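PDB 5BUM: chitinase A from Equisetum arvense, which probably hydrolyses chitin as a family 18 glycosidase, and carries a carbohydrate-binding LysM domain, the piece described here. Local coordinates for residues 6-9 against 10-14; 16-20 against 21-25. All blocks are in the same frame, centred on the assembly; numbering follows the deposited sequence.

Contact 1. Residues 6-9 against 10-14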
# COMPACT_ATOMS: atom_id res chain seq x y z
N TYR A 6 -4.35 -6.49 -7.63
CA TYR A 6 -3.98 -5.64 -8.73
C TYR A 6 -2.92 -4.62 -8.31
O TYR A 6 -3.06 -3.96 -7.29
CB TYR A 6 -5.20 -4.86 -9.28
CG TYR A 6 -4.80 -3.96 -10.43
CD1 TYR A 6 -4.54 -4.48 -11.68
CD2 TYR A 6 -4.64 -2.62 -10.24
CE1 TYR A 6 -4.15 -3.66 -12.74
CE2 TYR A 6 -4.25 -1.78 -11.27
CZ TYR A 6 -4.02 -2.30 -12.52
OH TYR A 6 -3.61 -1.46 -13.56
N THR A 7 -1.91 -4.44 -9.14
CA THR A 7 -0.81 -3.56 -8.85
C THR A 7 -0.94 -2.22 -9.53
O THR A 7 -0.89 -2.12 -10.75
CB THR A 7 0.49 -4.16 -9.38
OG1 THR A 7 0.80 -5.35 -8.63
CG2 THR A 7 1.65 -3.12 -9.25
N VAL A 8 -1.02 -1.15 -8.75
CA VAL A 8 -1.20 0.17 -9.36
C VAL A 8 -0.02 0.48 -10.31
O VAL A 8 1.15 0.17 -10.02
CB VAL A 8 -1.38 1.24 -8.29
CG1 VAL A 8 -1.37 2.62 -8.90
CG2 VAL A 8 -2.66 0.99 -7.52
N LYS A 9 -0.37 1.00 -11.47
CA LYS A 9 0.56 1.46 -12.45
C LYS A 9 0.27 2.91 -12.68
O LYS A 9 -0.75 3.46 -12.24
CB LYS A 9 0.45 0.67 -13.75
CG LYS A 9 1.27 -0.62 -13.71
CD LYS A 9 0.68 -1.72 -14.58
CE LYS A 9 -0.60 -2.34 -13.97
NZ LYS A 9 -0.42 -3.54 -13.08
N SER A 10 1.22 3.53 -13.34
CA SER A 10 1.20 4.95 -13.64
C SER A 10 -0.13 5.39 -14.28
O SER A 10 -0.50 4.85 -15.32
CB SER A 10 2.37 5.25 -14.61
OG SER A 10 2.69 6.62 -14.58
N GLY A 11 -0.84 6.33 -13.67
CA GLY A 11 -2.08 6.86 -14.26
C GLY A 11 -3.36 6.07 -13.99
O GLY A 11 -4.45 6.50 -14.35
N ASP A 12 -3.24 4.91 -13.36
CA ASP A 12 -4.43 4.19 -12.91
C ASP A 12 -5.34 4.96 -11.97
O ASP A 12 -4.87 5.64 -11.05
CB ASP A 12 -4.01 2.95 -12.16
CG ASP A 12 -3.55 1.87 -13.07
OD1 ASP A 12 -3.69 2.03 -14.30
OD2 ASP A 12 -3.08 0.85 -12.55
N ILE A 13 -6.65 4.80 -12.13
CA ILE A 13 -7.60 5.39 -11.16
C ILE A 13 -8.52 4.31 -10.62
O ILE A 13 -8.63 3.21 -11.21
CB ILE A 13 -8.41 6.56 -11.76
CG1 ILE A 13 -9.33 6.06 -12.89
CG2 ILE A 13 -7.43 7.61 -12.30
CD1 ILE A 13 -10.14 7.17 -13.56
N CYS A 14 -9.14 4.57 -9.49
CA CYS A 14 -9.87 3.50 -8.83
C CYS A 14 -11.04 3.04 -9.69
O CYS A 14 -11.32 1.84 -9.76
CB CYS A 14 -10.41 3.94 -7.48
SG CYS A 14 -9.25 3.87 -6.10

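Contact 2. Residues 16-20 against 21-25. With SO4 (sulfate ion), chain C.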
# COMPACT_ATOMS: atom_id res chain seq x y z
N ASN A 16 -11.38 2.79 -12.84
CA ASN A 16 -11.09 1.87 -13.94
C ASN A 16 -10.60 0.53 -13.46
O ASN A 16 -10.81 -0.49 -14.13
CB ASN A 16 -10.06 2.44 -14.90
CG ASN A 16 -10.57 3.65 -15.61
OD1 ASN A 16 -9.80 4.50 -16.04
ND2 ASN A 16 -11.86 3.74 -15.74
N ILE A 17 -9.87 0.55 -12.35
CA ILE A 17 -9.35 -0.68 -11.75
C ILE A 17 -10.54 -1.54 -11.38
O ILE A 17 -10.59 -2.71 -11.70
CB ILE A 17 -8.51 -0.37 -10.49
CG1 ILE A 17 -7.19 0.36 -10.95
CG2 ILE A 17 -8.30 -1.64 -9.67
CD1 ILE A 17 -6.25 0.86 -9.88
N ALA A 18 -11.50 -0.92 -10.73
CA ALA A 18 -12.72 -1.59 -10.34
C ALA A 18 -13.50 -2.16 -11.55
O ALA A 18 -13.90 -3.31 -11.56
CB ALA A 18 -13.59 -0.59 -9.60
N GLN A 19 -13.74 -1.34 -12.55
CA GLN A 19 -14.38 -1.83 -13.78
C GLN A 19 -13.65 -3.03 -14.34
O GLN A 19 -14.27 -4.02 -14.63
CB GLN A 19 -14.40 -0.78 -14.86
CG GLN A 19 -15.60 0.10 -14.86
CD GLN A 19 -15.58 0.87 -16.15
OE1 GLN A 19 -14.50 1.21 -16.67
NE2 GLN A 19 -16.76 1.10 -16.71
N THR A 20 -12.33 -2.94 -14.48
CA THR A 20 -11.56 -4.09 -14.89
C THR A 20 -11.90 -5.41 -14.15
O THR A 20 -11.88 -6.50 -14.78
CB THR A 20 -10.07 -3.79 -14.82
OG1 THR A 20 -9.80 -2.77 -15.78
CG2 THR A 20 -9.23 -5.02 -15.18
N TYR A 21 -12.22 -5.34 -12.86
CA TYR A 21 -12.56 -6.55 -12.12
C TYR A 21 -14.08 -6.82 -11.98
O TYR A 21 -14.48 -7.80 -11.34
CB TYR A 21 -11.82 -6.55 -10.77
CG TYR A 21 -10.36 -6.83 -10.97
CD1 TYR A 21 -9.47 -5.81 -11.37
CD2 TYR A 21 -9.88 -8.12 -10.85
CE1 TYR A 21 -8.13 -6.09 -11.63
CE2 TYR A 21 -8.55 -8.40 -11.10
CZ TYR A 21 -7.66 -7.39 -11.46
OH TYR A 21 -6.33 -7.74 -11.65
N GLY A 22 -14.91 -6.02 -12.65
CA GLY A 22 -16.36 -6.18 -12.62
C GLY A 22 -17.06 -5.68 -11.35
O GLY A 22 -18.24 -6.01 -11.08
N ILE A 23 -16.32 -4.90 -10.56
CA ILE A 23 -16.81 -4.31 -9.30
C ILE A 23 -16.90 -2.79 -9.39
O ILE A 23 -16.44 -2.18 -10.36
CB ILE A 23 -15.93 -4.65 -8.09
CG1 ILE A 23 -14.49 -4.14 -8.27
CG2 ILE A 23 -15.87 -6.16 -7.88
CD1 ILE A 23 -13.61 -4.57 -7.10
N ASP A 24 -17.48 -2.18 -8.37
CA ASP A 24 -17.52 -0.74 -8.29
C ASP A 24 -16.51 -0.26 -7.25
O ASP A 24 -15.92 -1.05 -6.48
CB ASP A 24 -18.95 -0.24 -8.01
CG ASP A 24 -19.54 -0.77 -6.68
OD1 ASP A 24 -18.83 -1.41 -5.86
OD2 ASP A 24 -20.75 -0.56 -6.49
N VAL A 25 -16.33 1.05 -7.21
CA VAL A 25 -15.31 1.61 -6.34
C VAL A 25 -15.59 1.32 -4.90
O VAL A 25 -14.65 1.00 -4.17
CB VAL A 25 -15.11 3.09 -6.57
CG1 VAL A 25 -14.18 3.61 -5.48
CG2 VAL A 25 -14.50 3.32 -7.98
S SO4 C . -6.95 -0.30 -15.50
O1 SO4 C . -5.94 -1.39 -15.63
O2 SO4 C . -7.44 0.20 -16.82
O3 SO4 C . -6.39 0.87 -14.74
O4 SO4 C . -8.07 -0.95 -14.78

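Contact 1. Residues 6-9 against 10-14
The phenol of Tyr6 and the backbone N of Lys9 both donate to one carboxylate oxygen, Asp12 OD2. Tyr6 OH lies 2.6 Å from Asp12 OD2, on the syn side of the carboxylate and 32° out of its plane, and the oxygen itself sits at the edge of the tyrosine ring. From the opposite face, well above the plane, Lys9 N approaches Asp12 OD2 at 2.9 Å in a fairly straight bond. Ring and carboxylate approach from opposite directions, their planes 36° apart; Tyr6 CG, anti to the backbone N (chi1 179°), directs the phenol to Asp12. Behind this shell a type II beta turn from Lys9 to Asp12, closed by Asp12 N to Lys9 O at 3.1 Å, leads from strand 5-7 of the LysM domain to Ile13, the N-cap of helix 14-21. Gly11 holds its third position, where positive phi would jam a CB against the preceding carbonyl oxygen. Lys9 curls back, and Lys9 NZ donates to Thr7 O at 2.8 Å on a lone pair. Were Asp12 an alanine, the Tyr6 hydroxyl and Lys9 N would lose their shared acceptor, and the turn would probably be less firmly tied to strand 5-7. Two donors on opposite faces thus fix Asp12 OD2 in place.

Contact 2. Residues 16-20 against 21-25
Helix 14-21 ends in a Schellman motif, in which Gly22 leaves helical geometry with positive phi (77°) and the chain doubles back on the last turn. Ala18 O accepts Ile23 N at 3.1 Å and Tyr21 N at 2.9 Å, the two donors arriving from opposite faces of the carbonyl plane, while Gly22 N closes on Gln19 O at 2.9 Å. The returning chain packs against Ala18, whose CB lies 3.9 Å from Ile23 CG1 and more loosely meets Val25 CG2. Ile23 CG1 stands between its own backbone N and carbonyl carbon (chi1 60°), which brings this branch over the alanine. The Tyr21 ring turns back along the helix, presenting its CD1 edge to Ile17 O at 3.3 Å, with Thr20 CG2 near CE1. Thr20 OG1 lies 2.7 Å from O4 of a sulfate ion, probably from the crystallisation liquor, and 3.0 Å from Asn16 O; its proton could serve either acceptor. Asp24 is the N-cap of helix 25-30: its side chain caps a backbone N just beyond Val25, and Asp24 OD1 is hydrogen-bonded to Thr27 OG1. The motif thus satisfies carbonyls at the helix end with backbone donors, and the small Ala18 probably allows the chain to pass this close.

Contact 1 leads the chain from strand 5-7 to helix 14-21, and contact 2 carries it from that helix toward helix 25-30; their centres are about 11 Å apart. They meet chiefly at Ile17, whose CD1 packs 3.6 Å from Tyr6 CE2 and 3.8 Å from Asp12 CB, so the helix side chain rests on both partners of the tyrosine–carboxylate pair. Tyr21 OH approaches Tyr6 CD1 at 3.7 Å, and Val25 CG2 reaches Cys14 C, next to the disulfide of Cys14 with Cys37. The sulfate lies between the two contacts, near Thr20 and the Asp12 carboxylate; probably a crystallisation additive, it does not by itself identify the sugar site.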